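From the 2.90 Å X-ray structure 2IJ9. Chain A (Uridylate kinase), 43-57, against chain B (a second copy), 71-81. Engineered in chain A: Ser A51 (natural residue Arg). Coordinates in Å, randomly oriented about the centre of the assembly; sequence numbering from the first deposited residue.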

ATOM      1  N   LYS A  43       0.470  -2.956  10.607  1.00 68.90           N
ATOM      2  CA  LYS A  43       0.552  -3.282   9.189  1.00 86.36           C
ATOM      3  C   LYS A  43       2.003  -3.135   8.771  1.00 82.48           C
ATOM      4  O   LYS A  43       2.619  -4.083   8.274  1.00 74.34           O
ATOM      5  N   LEU A  44       2.542  -1.952   9.054  1.00 79.61           N
ATOM      6  CA  LEU A  44       3.882  -1.555   8.675  1.00 70.04           C
ATOM      7  C   LEU A  44       4.930  -2.636   8.875  1.00 70.85           C
ATOM      8  O   LEU A  44       5.679  -2.962   7.948  1.00 71.31           O
ATOM      9  N   ALA A  45       4.989  -3.183  10.084  1.00 60.62           N
ATOM     10  CA  ALA A  45       6.002  -4.193  10.385  1.00 61.26           C
ATOM     11  C   ALA A  45       5.699  -5.470   9.661  1.00 65.54           C
ATOM     12  O   ALA A  45       6.585  -6.049   9.051  1.00 61.94           O
ATOM     13  N   ARG A  46       4.441  -5.898   9.732  1.00 63.94           N
ATOM     14  CA  ARG A  46       4.025  -7.136   9.102  1.00 75.33           C
ATOM     15  C   ARG A  46       4.405  -7.112   7.630  1.00 81.87           C
ATOM     16  O   ARG A  46       5.029  -8.054   7.126  1.00 78.70           O
ATOM     17  N   GLU A  47       4.054  -6.002   6.981  1.00 78.64           N
ATOM     18  CA  GLU A  47       4.284  -5.760   5.569  1.00 79.10           C
ATOM     19  C   GLU A  47       5.761  -5.892   5.280  1.00 78.24           C
ATOM     20  O   GLU A  47       6.167  -6.659   4.401  1.00 85.48           O
ATOM     21  N   TYR A  48       6.572  -5.161   6.038  1.00 66.42           N
ATOM     22  CA  TYR A  48       7.976  -5.048   5.702  1.00 67.16           C
ATOM     23  C   TYR A  48       8.766  -6.315   5.978  1.00 62.04           C
ATOM     24  O   TYR A  48       9.687  -6.653   5.235  1.00 56.94           O
ATOM     25  N   ILE A  49       8.403  -7.005   7.052  1.00 64.00           N
ATOM     26  CA  ILE A  49       9.030  -8.274   7.392  1.00 67.88           C
ATOM     27  C   ILE A  49       8.683  -9.274   6.300  1.00 78.20           C
ATOM     28  O   ILE A  49       9.573  -9.928   5.744  1.00 76.71           O
ATOM     29  N   LYS A  50       7.391  -9.361   5.986  1.00 73.60           N
ATOM     30  CA  LYS A  50       6.907 -10.144   4.854  1.00 78.33           C
ATOM     31  C   LYS A  50       7.821  -9.912   3.643  1.00 81.38           C
ATOM     32  O   LYS A  50       8.486 -10.848   3.175  1.00 75.66           O
ATOM     33  N   SER A  51       7.896  -8.662   3.176  1.00 74.24           N
ATOM     34  CA  SER A  51       8.725  -8.320   2.020  1.00 77.43           C
ATOM     35  C   SER A  51      10.199  -8.667   2.244  1.00 75.90           C
ATOM     36  O   SER A  51      10.888  -9.109   1.329  1.00 67.54           O
ATOM     37  N   ALA A  52      10.676  -8.473   3.470  1.00 78.03           N
ATOM     38  CA  ALA A  52      12.090  -8.684   3.769  1.00 79.52           C
ATOM     39  C   ALA A  52      12.439 -10.166   3.787  1.00 74.94           C
ATOM     40  O   ALA A  52      13.498 -10.549   3.294  1.00 73.54           O
ATOM     41  N   ARG A  53      11.547 -10.982   4.351  1.00 67.08           N
ATOM     42  CA  ARG A  53      11.653 -12.441   4.259  1.00 74.91           C
ATOM     43  C   ARG A  53      11.628 -12.896   2.801  1.00 83.60           C
ATOM     44  O   ARG A  53      12.494 -13.671   2.368  1.00 85.31           O
ATOM     45  N   GLU A  54      10.640 -12.396   2.054  1.00 69.82           N
ATOM     46  CA  GLU A  54      10.517 -12.664   0.629  1.00 83.83           C
ATOM     47  C   GLU A  54      11.830 -12.432  -0.116  1.00 81.30           C
ATOM     48  O   GLU A  54      12.140 -13.143  -1.068  1.00 91.78           O
ATOM     49  N   LEU A  55      12.606 -11.448   0.333  1.00 81.99           N
ATOM     50  CA  LEU A  55      13.855 -11.105  -0.330  1.00 80.47           C
ATOM     51  C   LEU A  55      15.049 -11.858   0.255  1.00 83.45           C
ATOM     52  O   LEU A  55      16.180 -11.687  -0.198  1.00 83.59           O
ATOM     53  N   GLY A  56      14.787 -12.697   1.255  1.00 93.03           N
ATOM     54  CA  GLY A  56      15.810 -13.580   1.828  1.00 98.72           C
ATOM     55  C   GLY A  56      16.632 -12.988   2.960  1.00 93.08           C
ATOM     56  O   GLY A  56      17.850 -13.156   3.002  1.00 86.56           O
ATOM     57  N   ALA A  57      15.957 -12.296   3.874  1.00 93.45           N
ATOM     58  CA  ALA A  57      16.584 -11.729   5.063  1.00 72.67           C
ATOM     59  C   ALA A  57      16.800 -12.799   6.103  1.00 78.34           C
ATOM     60  O   ALA A  57      16.018 -13.745   6.216  1.00 82.53           O
TER
ATOM     61  N   ARG B  71      15.180   5.122   5.843  1.00 58.10           N
ATOM     62  CA  ARG B  71      16.036   4.087   6.421  1.00 62.65           C
ATOM     63  C   ARG B  71      15.368   2.716   6.354  1.00 61.03           C
ATOM     64  O   ARG B  71      16.026   1.711   6.109  1.00 55.03           O
ATOM     65  N   LEU B  72      14.054   2.699   6.561  1.00 44.98           N
ATOM     66  CA  LEU B  72      13.251   1.485   6.496  1.00 53.96           C
ATOM     67  C   LEU B  72      13.203   0.901   5.078  1.00 60.62           C
ATOM     68  O   LEU B  72      13.433  -0.291   4.880  1.00 63.19           O
ATOM     69  N   ASN B  73      12.908   1.749   4.099  1.00 51.78           N
ATOM     70  CA  ASN B  73      13.017   1.350   2.719  1.00 55.74           C
ATOM     71  C   ASN B  73      14.393   0.787   2.434  1.00 55.25           C
ATOM     72  O   ASN B  73      14.537  -0.238   1.763  1.00 63.88           O
ATOM     73  N   ALA B  74      15.404   1.453   2.971  1.00 57.58           N
ATOM     74  CA  ALA B  74      16.775   1.063   2.727  1.00 66.31           C
ATOM     75  C   ALA B  74      17.038  -0.342   3.262  1.00 82.80           C
ATOM     76  O   ALA B  74      17.679  -1.159   2.589  1.00 68.45           O
ATOM     77  N   MET B  75      16.517  -0.616   4.461  1.00 74.36           N
ATOM     78  CA  MET B  75      16.644  -1.928   5.065  1.00 67.28           C
ATOM     79  C   MET B  75      16.031  -2.963   4.139  1.00 69.40           C
ATOM     80  O   MET B  75      16.613  -4.007   3.889  1.00 74.18           O
ATOM     81  N   LEU B  76      14.872  -2.632   3.594  1.00 64.80           N
ATOM     82  CA  LEU B  76      14.153  -3.539   2.736  1.00 62.74           C
ATOM     83  C   LEU B  76      15.033  -3.908   1.563  1.00 67.21           C
ATOM     84  O   LEU B  76      15.215  -5.083   1.256  1.00 71.61           O
ATOM     85  N   LEU B  77      15.608  -2.897   0.927  1.00 63.38           N
ATOM     86  CA  LEU B  77      16.486  -3.125  -0.212  1.00 66.07           C
ATOM     87  C   LEU B  77      17.699  -4.004   0.145  1.00 70.19           C
ATOM     88  O   LEU B  77      18.106  -4.848  -0.631  1.00 60.97           O
ATOM     89  N   ILE B  78      18.252  -3.803   1.335  1.00 81.43           N
ATOM     90  CA  ILE B  78      19.429  -4.538   1.803  1.00 76.69           C
ATOM     91  C   ILE B  78      19.162  -6.039   1.955  1.00 84.83           C
ATOM     92  O   ILE B  78      20.045  -6.856   1.688  1.00 73.23           O
ATOM     93  N   SER B  79      17.945  -6.393   2.372  1.00 81.02           N
ATOM     94  CA  SER B  79      17.551  -7.792   2.490  1.00 70.00           C
ATOM     95  C   SER B  79      17.842  -8.413   1.151  1.00 80.60           C
ATOM     96  O   SER B  79      18.466  -9.473   1.050  1.00 86.60           O
ATOM     97  N   ALA B  80      17.426  -7.694   0.116  1.00 79.61           N
ATOM     98  CA  ALA B  80      17.513  -8.185  -1.241  1.00 89.37           C
ATOM     99  C   ALA B  80      18.932  -8.331  -1.781  1.00 81.43           C
ATOM    100  O   ALA B  80      19.190  -9.232  -2.567  1.00 98.19           O
ATOM    101  N   ILE B  81      19.853  -7.464  -1.380  1.00 86.07           N
ATOM    102  CA  ILE B  81      21.231  -7.616  -1.857  1.00 86.82           C
ATOM    103  C   ILE B  81      22.206  -8.176  -0.814  1.00 94.07           C
ATOM    104  O   ILE B  81      22.455  -7.555   0.219  1.00104.37           O
TER

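Two helices from two copies of uridylate kinase run nearly side by side, 23° apart in direction, with axes 8.5 Å apart at closest approach. The contact is mainly apolar.

Tyr A48 points toward chain B. Its chi1 is m, and chi2 of 81° sets the ring so that one face receives Leu B72, with CG of Leu B72 4.2 Å from the ring centroid. Leu B72 has chi1 t and an off-well chi2 of 34°. Its CD2 also lies 4.4 Å from CD2 of Leu A44, which is t, p. At the ring edge, Tyr A48 OH is 2.8 Å from Asn B73 ND2, but the orientation of that amide is uncertain.

Leu B76 leaves its helix sideways, yet its t, p rotamer brings the methyls to chain A. CD2 reaches CE2 of Tyr A48 at 3.5 Å. CD1 sits 3.4 Å from Tyr A48 O, 3.7 Å from CB of the engineered Ser A51 and 4.0 Å from CB of Ala A52.

Leu A55, m, t, points toward chain B. Its CD1 is 3.7 Å from Leu B76 O, and its CD2 is 3.7 Å from Ala B80 CB. Ser B79 is m, which holds OG near its own helix, 3.1 Å from Leu B76 O. Its CB packs 4.0 Å from Ala A57 CB.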

ATOM      1  CB  LYS A  43      -0.343  -2.345   8.370  1.00 66.99           C
ATOM      2  CG  LYS A  43      -0.687  -2.836   6.960  1.00113.36           C
ATOM      3  CD  LYS A  43      -1.557  -1.825   6.180  1.00117.40           C
ATOM      4  CE  LYS A  43      -3.026  -1.821   6.633  1.00126.12           C
ATOM      5  NZ  LYS A  43      -3.968  -1.328   5.574  1.00 88.34           N
ATOM      6  CB  LEU A  44       4.274  -0.316   9.460  1.00 71.24           C
ATOM      7  CG  LEU A  44       5.587   0.289   9.004  1.00 76.23           C
ATOM      8  CD1 LEU A  44       5.497   0.586   7.525  1.00 55.29           C
ATOM      9  CD2 LEU A  44       5.856   1.536   9.813  1.00 71.20           C
ATOM     10  CB  ALA A  45       6.076  -4.463  11.844  1.00 58.43           C
ATOM     11  CB  ARG A  46       2.523  -7.343   9.266  1.00 77.45           C
ATOM     12  CG  ARG A  46       2.118  -7.729  10.668  1.00107.25           C
ATOM     13  CD  ARG A  46       0.623  -7.929  10.796  1.00 66.05           C
ATOM     14  NE  ARG A  46       0.234  -7.974  12.204  1.00100.72           N
ATOM     15  CZ  ARG A  46      -0.498  -7.048  12.820  1.00102.02           C
ATOM     16  NH1 ARG A  46      -0.947  -5.989  12.157  1.00 95.98           N
ATOM     17  NH2 ARG A  46      -0.799  -7.189  14.102  1.00113.39           N
ATOM     18  CB  GLU A  47       3.800  -4.342   5.248  1.00 86.42           C
ATOM     19  CG  GLU A  47       3.510  -3.990   3.787  1.00 92.21           C
ATOM     20  CD  GLU A  47       2.897  -2.586   3.659  1.00121.31           C
ATOM     21  OE1 GLU A  47       3.170  -1.902   2.647  1.00164.59           O
ATOM     22  OE2 GLU A  47       2.151  -2.160   4.579  1.00142.76           O
ATOM     23  CB  TYR A  48       8.598  -3.827   6.359  1.00 63.64           C
ATOM     24  CG  TYR A  48       8.491  -2.592   5.499  1.00 75.64           C
ATOM     25  CD1 TYR A  48       7.314  -1.853   5.462  1.00 62.40           C
ATOM     26  CD2 TYR A  48       9.563  -2.169   4.711  1.00 66.47           C
ATOM     27  CE1 TYR A  48       7.214  -0.715   4.684  1.00 73.39           C
ATOM     28  CE2 TYR A  48       9.464  -1.034   3.927  1.00 72.23           C
ATOM     29  CZ  TYR A  48       8.288  -0.319   3.920  1.00 59.47           C
ATOM     30  OH  TYR A  48       8.180   0.801   3.153  1.00 65.43           O
ATOM     31  CB  ILE A  49       8.548  -8.801   8.741  1.00 55.95           C
ATOM     32  CG1 ILE A  49       9.007  -7.876   9.858  1.00 61.62           C
ATOM     33  CG2 ILE A  49       9.130 -10.164   8.995  1.00 82.98           C
ATOM     34  CD1 ILE A  49       8.200  -8.013  11.109  1.00 47.07           C
ATOM     35  CB  LYS A  50       5.454  -9.762   4.537  1.00 73.03           C
ATOM     36  CG  LYS A  50       4.621 -10.778   3.743  1.00 96.81           C
ATOM     37  CD  LYS A  50       3.409 -10.088   3.081  1.00 96.68           C
ATOM     38  CE  LYS A  50       2.595 -11.031   2.215  1.00117.83           C
ATOM     39  NZ  LYS A  50       1.696 -10.292   1.281  1.00113.47           N
ATOM     40  CB  SER A  51       8.574  -6.837   1.667  1.00 80.30           C
ATOM     41  OG  SER A  51       7.485  -6.598   0.789  1.00 91.53           O
ATOM     42  CB  ALA A  52      12.476  -8.019   5.082  1.00 84.38           C
ATOM     43  CB  ARG A  53      10.507 -13.114   4.999  1.00 75.36           C
ATOM     44  CG  ARG A  53      10.799 -13.493   6.428  1.00 85.62           C
ATOM     45  CD  ARG A  53       9.518 -13.975   7.082  1.00106.04           C
ATOM     46  NE  ARG A  53       9.553 -13.864   8.536  1.00127.90           N
ATOM     47  CZ  ARG A  53       8.471 -13.748   9.302  1.00145.77           C
ATOM     48  NH1 ARG A  53       7.260 -13.715   8.757  1.00136.38           N
ATOM     49  NH2 ARG A  53       8.600 -13.654  10.618  1.00156.52           N
ATOM     50  CB  GLU A  54       9.396 -11.808   0.022  1.00 80.29           C
ATOM     51  CG  GLU A  54       7.989 -12.401   0.182  1.00103.43           C
ATOM     52  CD  GLU A  54       6.873 -11.376  -0.010  1.00110.36           C
ATOM     53  OE1 GLU A  54       7.007 -10.460  -0.853  1.00113.44           O
ATOM     54  OE2 GLU A  54       5.848 -11.490   0.691  1.00121.81           O
ATOM     55  CB  LEU A  55      14.070  -9.598  -0.299  1.00 76.97           C
ATOM     56  CG  LEU A  55      13.010  -8.812  -1.075  1.00 73.38           C
ATOM     57  CD1 LEU A  55      12.897  -7.381  -0.538  1.00 85.44           C
ATOM     58  CD2 LEU A  55      13.281  -8.823  -2.577  1.00 68.92           C
ATOM     59  CB  ALA A  57      15.709 -10.641   5.658  1.00 66.84           C
TER
ATOM     60  CB  ARG B  71      16.369   4.411   7.879  1.00 73.74           C
ATOM     61  CG  ARG B  71      16.929   5.795   8.132  1.00 52.22           C
ATOM     62  CD  ARG B  71      18.426   5.783   8.193  1.00 60.27           C
ATOM     63  NE  ARG B  71      18.953   7.130   8.374  1.00 79.56           N
ATOM     64  CZ  ARG B  71      19.016   7.748   9.545  1.00 69.07           C
ATOM     65  NH1 ARG B  71      18.582   7.133  10.637  1.00 81.34           N
ATOM     66  NH2 ARG B  71      19.515   8.974   9.623  1.00 72.52           N
ATOM     67  CB  LEU B  72      11.833   1.764   7.002  1.00 35.68           C
ATOM     68  CG  LEU B  72      10.960   0.544   7.281  1.00 59.02           C
ATOM     69  CD1 LEU B  72      11.738  -0.673   7.802  1.00 72.52           C
ATOM     70  CD2 LEU B  72       9.908   0.952   8.263  1.00 81.18           C
ATOM     71  CB  ASN B  73      12.743   2.540   1.821  1.00 59.44           C
ATOM     72  CG  ASN B  73      11.324   2.991   1.908  1.00 62.63           C
ATOM     73  OD1 ASN B  73      11.033   4.184   1.886  1.00 77.82           O
ATOM     74  ND2 ASN B  73      10.417   2.032   2.025  1.00 66.03           N
ATOM     75  CB  ALA B  74      17.692   2.044   3.355  1.00 51.31           C
ATOM     76  CB  MET B  75      15.950  -1.967   6.417  1.00 67.86           C
ATOM     77  CG  MET B  75      16.588  -1.112   7.504  1.00 52.27           C
ATOM     78  SD  MET B  75      15.835  -1.422   9.116  1.00 63.40           S
ATOM     79  CE  MET B  75      16.778  -2.892   9.528  1.00 86.74           C
ATOM     80  CB  LEU B  76      12.859  -2.882   2.257  1.00 55.48           C
ATOM     81  CG  LEU B  76      11.760  -3.850   1.824  1.00 82.87           C
ATOM     82  CD1 LEU B  76      11.360  -4.803   2.958  1.00 89.84           C
ATOM     83  CD2 LEU B  76      10.560  -3.077   1.289  1.00 81.53           C
ATOM     84  CB  LEU B  77      16.931  -1.781  -0.797  1.00 34.58           C
ATOM     85  CG  LEU B  77      17.943  -1.828  -1.934  1.00 59.20           C
ATOM     86  CD1 LEU B  77      17.532  -2.786  -3.091  1.00 55.78           C
ATOM     87  CD2 LEU B  77      18.150  -0.415  -2.447  1.00 43.93           C
ATOM     88  CB  ILE B  78      19.943  -3.943   3.135  1.00 67.06           C
ATOM     89  CG1 ILE B  78      20.604  -2.600   2.864  1.00 88.35           C
ATOM     90  CG2 ILE B  78      20.947  -4.858   3.817  1.00 72.03           C
ATOM     91  CD1 ILE B  78      20.783  -1.749   4.091  1.00 76.24           C
ATOM     92  CB  SER B  79      16.054  -7.924   2.777  1.00 78.28           C
ATOM     93  OG  SER B  79      15.585  -6.956   3.707  1.00 96.37           O
ATOM     94  CB  ALA B  80      16.667  -7.325  -2.162  1.00 94.30           C
ATOM     95  CB  ILE B  81      21.758  -6.358  -2.617  1.00 90.07           C
ATOM     96  CG1 ILE B  81      23.268  -6.200  -2.438  1.00 97.71           C
ATOM     97  CG2 ILE B  81      20.995  -5.086  -2.231  1.00 54.59           C
ATOM     98  CD1 ILE B  81      23.940  -5.570  -3.619  1.00129.77           C
TER